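Side-chain contact in phosphatidylinositol-specific phospholipase C (Listeria monocytogenes, PDB 2PLC), which belongs to the phosphatidylinositol-specific phospholipase C family, whose X domain is related to the TIM barrels: residues Asp33-Trp36 with Thr37-Pro41. Sequence-based numbering, arbitrary orientation.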
ATOM      1  N   ASP A  33      15.478  -6.300  14.247  1.00 20.99           N
ATOM      2  CA  ASP A  33      16.357  -6.654  15.352  1.00 18.48           C
ATOM      3  C   ASP A  33      16.801  -8.120  15.348  1.00 23.64           C
ATOM      4  O   ASP A  33      16.562  -8.853  14.387  1.00 15.86           O
ATOM      5  CB  ASP A  33      15.717  -6.272  16.700  1.00 25.74           C
ATOM      6  CG  ASP A  33      14.429  -7.036  17.002  1.00 23.07           C
ATOM      7  OD1 ASP A  33      14.138  -8.068  16.360  1.00 20.59           O
ATOM      8  OD2 ASP A  33      13.704  -6.594  17.915  1.00 27.20           O
ATOM      9  N   ILE A  34      17.448  -8.542  16.427  1.00 14.67           N
ATOM     10  CA  ILE A  34      17.927  -9.912  16.536  1.00 19.69           C
ATOM     11  C   ILE A  34      16.796 -10.940  16.371  1.00 15.94           C
ATOM     12  O   ILE A  34      17.010 -12.008  15.795  1.00 14.64           O
ATOM     13  CB  ILE A  34      18.688 -10.128  17.874  1.00 15.11           C
ATOM     14  CG1 ILE A  34      19.398 -11.482  17.877  1.00 18.58           C
ATOM     15  CG2 ILE A  34      17.739  -9.992  19.055  1.00 16.07           C
ATOM     16  CD1 ILE A  34      20.452 -11.643  16.774  1.00 17.56           C
ATOM     17  N   THR A  35      15.592 -10.605  16.833  1.00 16.52           N
ATOM     18  CA  THR A  35      14.452 -11.520  16.707  1.00 20.37           C
ATOM     19  C   THR A  35      14.040 -11.676  15.238  1.00 23.93           C
ATOM     20  O   THR A  35      13.556 -12.732  14.825  1.00 25.73           O
ATOM     21  CB  THR A  35      13.238 -11.047  17.541  1.00 22.12           C
ATOM     22  OG1 THR A  35      13.630 -10.904  18.909  1.00 25.89           O
ATOM     23  CG2 THR A  35      12.108 -12.070  17.473  1.00 21.11           C
ATOM     24  N   TRP A  36      14.245 -10.622  14.455  1.00 19.82           N
ATOM     25  CA  TRP A  36      13.918 -10.650  13.036  1.00 17.34           C
ATOM     26  C   TRP A  36      14.837 -11.626  12.296  1.00 22.55           C
ATOM     27  O   TRP A  36      14.390 -12.375  11.425  1.00 24.14           O
ATOM     28  CB  TRP A  36      14.038  -9.246  12.441  1.00 12.42           C
ATOM     29  CG  TRP A  36      13.607  -9.164  11.013  1.00 16.85           C
ATOM     30  CD1 TRP A  36      12.329  -9.016  10.544  1.00 15.64           C
ATOM     31  CD2 TRP A  36      14.449  -9.252   9.861  1.00 15.39           C
ATOM     32  NE1 TRP A  36      12.327  -9.017   9.168  1.00 12.93           N
ATOM     33  CE2 TRP A  36      13.615  -9.163   8.725  1.00 16.18           C
ATOM     34  CE3 TRP A  36      15.830  -9.401   9.676  1.00 19.12           C
ATOM     35  CZ2 TRP A  36      14.117  -9.220   7.426  1.00 18.57           C
ATOM     36  CZ3 TRP A  36      16.327  -9.455   8.382  1.00 15.55           C
ATOM     37  CH2 TRP A  36      15.472  -9.366   7.275  1.00 15.81           C
ATOM     38  N   THR A  37      16.120 -11.631  12.653  1.00 22.90           N
ATOM     39  CA  THR A  37      17.080 -12.529  12.010  1.00 25.28           C
ATOM     40  C   THR A  37      16.815 -13.990  12.389  1.00 22.97           C
ATOM     41  O   THR A  37      16.954 -14.885  11.559  1.00 25.30           O
ATOM     42  CB  THR A  37      18.542 -12.164  12.372  1.00 29.35           C
ATOM     43  OG1 THR A  37      18.722 -12.264  13.788  1.00 33.24           O
ATOM     44  CG2 THR A  37      18.870 -10.748  11.922  1.00 16.70           C
ATOM     45  N   LEU A  38      16.423 -14.220  13.641  1.00 18.89           N
ATOM     46  CA  LEU A  38      16.124 -15.571  14.139  1.00 21.29           C
ATOM     47  C   LEU A  38      14.856 -16.182  13.520  1.00 20.28           C
ATOM     48  O   LEU A  38      14.767 -17.396  13.341  1.00 17.25           O
ATOM     49  CB  LEU A  38      15.989 -15.554  15.668  1.00 18.27           C
ATOM     50  CG  LEU A  38      17.246 -15.202  16.471  1.00 19.58           C
ATOM     51  CD1 LEU A  38      16.901 -15.024  17.952  1.00 17.19           C
ATOM     52  CD2 LEU A  38      18.281 -16.291  16.281  1.00 20.01           C
ATOM     53  N   THR A  39      13.882 -15.332  13.204  1.00 23.47           N
ATOM     54  CA  THR A  39      12.618 -15.775  12.616  1.00 20.59           C
ATOM     55  C   THR A  39      12.479 -15.296  11.171  1.00 24.04           C
ATOM     56  O   THR A  39      11.384 -15.326  10.606  1.00 27.49           O
ATOM     57  CB  THR A  39      11.430 -15.197  13.398  1.00 19.42           C
ATOM     58  OG1 THR A  39      11.432 -13.772  13.258  1.00 23.93           O
ATOM     59  CG2 THR A  39      11.522 -15.553  14.874  1.00 24.35           C
ATOM     60  N   LYS A  40      13.598 -14.897  10.574  1.00 21.25           N
ATOM     61  CA  LYS A  40      13.657 -14.362   9.214  1.00 19.52           C
ATOM     62  C   LYS A  40      12.780 -14.987   8.126  1.00 26.27           C
ATOM     63  O   LYS A  40      12.003 -14.283   7.482  1.00 31.38           O
ATOM     64  CB  LYS A  40      15.117 -14.286   8.751  1.00 21.99           C
ATOM     65  CG  LYS A  40      15.355 -13.495   7.483  1.00 19.40           C
ATOM     66  CD  LYS A  40      16.789 -12.997   7.446  1.00 29.43           C
ATOM     67  CE  LYS A  40      17.537 -13.485   6.224  1.00 41.77           C
ATOM     68  NZ  LYS A  40      16.935 -12.987   4.955  1.00 52.89           N
ATOM     69  N   PRO A  41      12.878 -16.309   7.908  1.00 25.58           N
ATOM     70  CA  PRO A  41      12.049 -16.932   6.864  1.00 22.75           C
ATOM     71  C   PRO A  41      10.529 -16.756   7.013  1.00 24.53           C
ATOM     72  O   PRO A  41       9.793 -16.806   6.026  1.00 27.08           O
ATOM     73  CB  PRO A  41      12.476 -18.401   6.921  1.00 23.06           C
ATOM     74  CG  PRO A  41      12.945 -18.568   8.345  1.00 27.91           C
ATOM     75  CD  PRO A  41      13.724 -17.312   8.575  1.00 18.59           C
TER
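W36 and K40 meet over the indole: the lysine chain crosses obliquely over the rim of one face, CG 4.1 Å above the ring plane, while CD lies 3.7 Å from W36 CZ3. K40 NZ makes a weak hydrogen bond to Q44 OE1. A chi1 of -175° sets the indole beside the carbonyl carbon of W36, and a chi2 of 84° turns its six-membered ring toward T37, whose CG2 comes within 4.0 Å of W36 CE3. The hydroxyl of T37, set between backbone N and carbonyl carbon (chi1 60°), donates through OG1 to I34 O at 2.7 Å, and I34 CD1 packs alongside it. L38 N reaches the same I34 O at 3.1 Å, from the same face of the carbonyl plane. T35 O, the next carbonyl, is gripped instead by a single residue: T39 gives it OG1 at 2.8 Å and N at 3.1 Å, from opposite faces. D33 is the N-cap of helix 34-38; its OD1 accepts from W36 N at 3.2 Å and, weakly, from T35 N. Strand 76-78 packs against W36 through I76 and L78, joining this short surface helix to the rest of the chain. With a threonine hydroxyl and a backbone N-H each, I34 O and T35 O are doubly satisfied from within the segment, while the lysine packs its carbons on the indole and carries its nitrogen on to a polar partner.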